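Local structure of TIGR00266 family protein (Pseudomonas aeruginosa, 1YOX) at the interface of chains A and B. The protein is a conserved AIM24-family (TIGR00266) protein of unknown function, built largely of beta strands, that may assemble into a trimer. Residues are numbered along the deposited sequence; one frame, centred on the assembly and turned at random. Chains: chain A/B, hypothetical protein PA3696.

The interface of chains A and B. Residues chain A 168, 175-177, 222; chain B 39-41.
A:Arg176 and B:Met40, a selenomethionine, pair backbone to backbone where strand 173-178 of chain A runs antiparallel to strand 37-41 of chain B. A:Arg176 N donates to B:Met40 O at 2.9 Å, nearly straight at the hydrogen (165°). B:Met40 N returns a bond to A:Arg176 O at 2.6 Å.

The tight part lies on one face of this pairing, around B:Tyr39. With CG between the backbone N and the carbonyl carbon (chi1 62°), its ring turns one face to chain A. The A:Leu222 side chain runs about square to the tyrosine and sets CD1 3.6 Å from B:Tyr39 CD1, at the ring's rim. A:Leu175 CD1 lies on the same side of the ring plane, beyond the other rim, 3.9 Å from B:Tyr39 CD2. A:Val177 CG2 packs against the tyrosine CB. Further out on that side, A:Arg168 NE approaches B:Tyr39 CE2 (3.8 Å), its guanidinium turned 51° from the ring plane.

The opposite face is looser and includes water. The extended B:Met40 chain lies obliquely beside A:Arg176, and its CE touches A:Arg176 CB at 3.7 Å. The arginine then diverges from the selenomethionine tip, and water 1 sits at the guanidinium edge, 2.7 Å from A:Arg176 NH1. The same water is 2.6 Å from B:Thr41 O, so the link is indirect.

The site joins strands of two copies edge to edge. It probably helps hold the assembly together, although the structure alone does not show it to be biological.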
ATOM      1  N   ARG A 168      11.075   9.049 -16.926  1.00 55.78           N
ATOM      2  CA  ARG A 168      11.383  10.300 -17.607  1.00 57.72           C
ATOM      3  C   ARG A 168      12.587  10.168 -18.528  1.00 58.93           C
ATOM      4  O   ARG A 168      13.602   9.562 -18.159  1.00 58.64           O
ATOM      5  CB  ARG A 168      11.652  11.413 -16.587  1.00 57.71           C
ATOM      6  CG  ARG A 168      10.429  12.170 -16.151  1.00 57.50           C
ATOM      7  CD  ARG A 168      10.818  13.201 -15.118  1.00 57.89           C
ATOM      8  NE  ARG A 168       9.973  14.390 -15.159  1.00 57.24           N
ATOM      9  CZ  ARG A 168      10.355  15.565 -15.652  1.00 58.39           C
ATOM     10  NH1 ARG A 168      11.578  15.721 -16.174  1.00 57.74           N
ATOM     11  NH2 ARG A 168       9.506  16.588 -15.628  1.00 59.21           N
ATOM     12  N   LEU A 175      17.705  17.189 -13.704  1.00 55.84           N
ATOM     13  CA  LEU A 175      16.599  16.791 -12.841  1.00 53.95           C
ATOM     14  C   LEU A 175      17.129  16.587 -11.425  1.00 52.47           C
ATOM     15  O   LEU A 175      18.161  15.952 -11.248  1.00 51.75           O
ATOM     16  CB  LEU A 175      15.948  15.519 -13.383  1.00 53.95           C
ATOM     17  CG  LEU A 175      14.715  14.886 -12.713  1.00 55.11           C
ATOM     18  CD1 LEU A 175      13.409  15.717 -12.839  1.00 51.37           C
ATOM     19  CD2 LEU A 175      14.513  13.478 -13.271  1.00 53.86           C
ATOM     20  N   ARG A 176      16.442  17.145 -10.426  1.00 50.43           N
ATOM     21  CA  ARG A 176      16.825  16.913  -9.039  1.00 49.56           C
ATOM     22  C   ARG A 176      15.762  16.065  -8.370  1.00 49.26           C
ATOM     23  O   ARG A 176      14.566  16.211  -8.623  1.00 48.75           O
ATOM     24  CB  ARG A 176      17.052  18.204  -8.258  1.00 49.74           C
ATOM     25  CG  ARG A 176      17.894  19.236  -8.994  1.00 49.90           C
ATOM     26  CD  ARG A 176      18.605  20.193  -8.039  1.00 50.29           C
ATOM     27  NE  ARG A 176      19.776  20.763  -8.699  1.00 48.95           N
ATOM     28  CZ  ARG A 176      19.718  21.666  -9.672  1.00 48.55           C
ATOM     29  NH1 ARG A 176      18.554  22.117 -10.103  1.00 47.38           N
ATOM     30  NH2 ARG A 176      20.833  22.114 -10.228  1.00 51.09           N
ATOM     31  N   VAL A 177      16.229  15.186  -7.495  1.00 48.66           N
ATOM     32  CA  VAL A 177      15.509  13.991  -7.125  1.00 47.72           C
ATOM     33  C   VAL A 177      15.873  13.726  -5.686  1.00 47.32           C
ATOM     34  O   VAL A 177      17.062  13.696  -5.332  1.00 47.01           O
ATOM     35  CB  VAL A 177      15.937  12.824  -8.079  1.00 47.77           C
ATOM     36  CG1 VAL A 177      15.827  11.466  -7.439  1.00 48.19           C
ATOM     37  CG2 VAL A 177      15.154  12.886  -9.407  1.00 47.22           C
ATOM     38  N   LEU A 222      11.935   6.617 -11.511  1.00 42.87           N
ATOM     39  CA  LEU A 222      11.726   7.093 -10.145  1.00 41.14           C
ATOM     40  C   LEU A 222      10.541   6.370  -9.492  1.00 40.15           C
ATOM     41  O   LEU A 222       9.731   5.746 -10.167  1.00 40.51           O
ATOM     42  CB  LEU A 222      11.473   8.602 -10.145  1.00 40.45           C
ATOM     43  CG  LEU A 222      12.513   9.480 -10.850  1.00 39.35           C
ATOM     44  CD1 LEU A 222      12.021  10.917 -10.930  1.00 35.73           C
ATOM     45  CD2 LEU A 222      13.846   9.382 -10.123  1.00 34.26           C
TER
ATOM     46  N   TYR B  39      10.728  14.633  -6.991  1.00 39.10           N
ATOM     47  CA  TYR B  39      11.647  15.227  -7.961  1.00 40.54           C
ATOM     48  C   TYR B  39      11.306  16.701  -8.230  1.00 41.86           C
ATOM     49  O   TYR B  39      10.239  17.175  -7.863  1.00 41.37           O
ATOM     50  CB  TYR B  39      11.699  14.439  -9.286  1.00 39.24           C
ATOM     51  CG  TYR B  39      10.392  14.370 -10.038  1.00 38.05           C
ATOM     52  CD1 TYR B  39       9.511  13.308  -9.846  1.00 37.03           C
ATOM     53  CD2 TYR B  39      10.047  15.342 -10.969  1.00 37.60           C
ATOM     54  CE1 TYR B  39       8.291  13.238 -10.547  1.00 37.06           C
ATOM     55  CE2 TYR B  39       8.835  15.285 -11.658  1.00 36.05           C
ATOM     56  CZ  TYR B  39       7.965  14.235 -11.449  1.00 36.31           C
ATOM     57  OH  TYR B  39       6.760  14.189 -12.146  1.00 38.35           O
HETATM   58  N   MSE B  40      12.238  17.412  -8.852  1.00 43.76           N
HETATM   59  CA  MSE B  40      12.003  18.784  -9.277  1.00 47.58           C
HETATM   60  C   MSE B  40      12.846  19.121 -10.489  1.00 45.21           C
HETATM   61  O   MSE B  40      13.973  18.652 -10.608  1.00 44.00           O
HETATM   62  CB  MSE B  40      12.264  19.770  -8.132  1.00 47.40           C
HETATM   63  CG  MSE B  40      13.662  19.748  -7.582  1.00 50.24           C
HETATM   64 SE   MSE B  40      13.753  20.731  -5.914  1.00 59.06          SE
HETATM   65  CE  MSE B  40      15.585  20.084  -5.396  1.00 52.90           C
ATOM     66  N   THR B  41      12.289  19.934 -11.392  1.00 45.22           N
ATOM     67  CA  THR B  41      13.030  20.355 -12.583  1.00 44.44           C
ATOM     68  C   THR B  41      14.090  21.418 -12.248  1.00 44.52           C
ATOM     69  O   THR B  41      14.154  21.897 -11.087  1.00 44.13           O
ATOM     70  CB  THR B  41      12.112  20.747 -13.732  1.00 44.34           C
ATOM     71  OG1 THR B  41      11.180  21.752 -13.308  1.00 44.59           O
ATOM     72  CG2 THR B  41      11.359  19.534 -14.198  1.00 43.96           C
TER
HETATM   73  O   HOH W   1      15.958  22.142  -9.198  1.00 33.16           O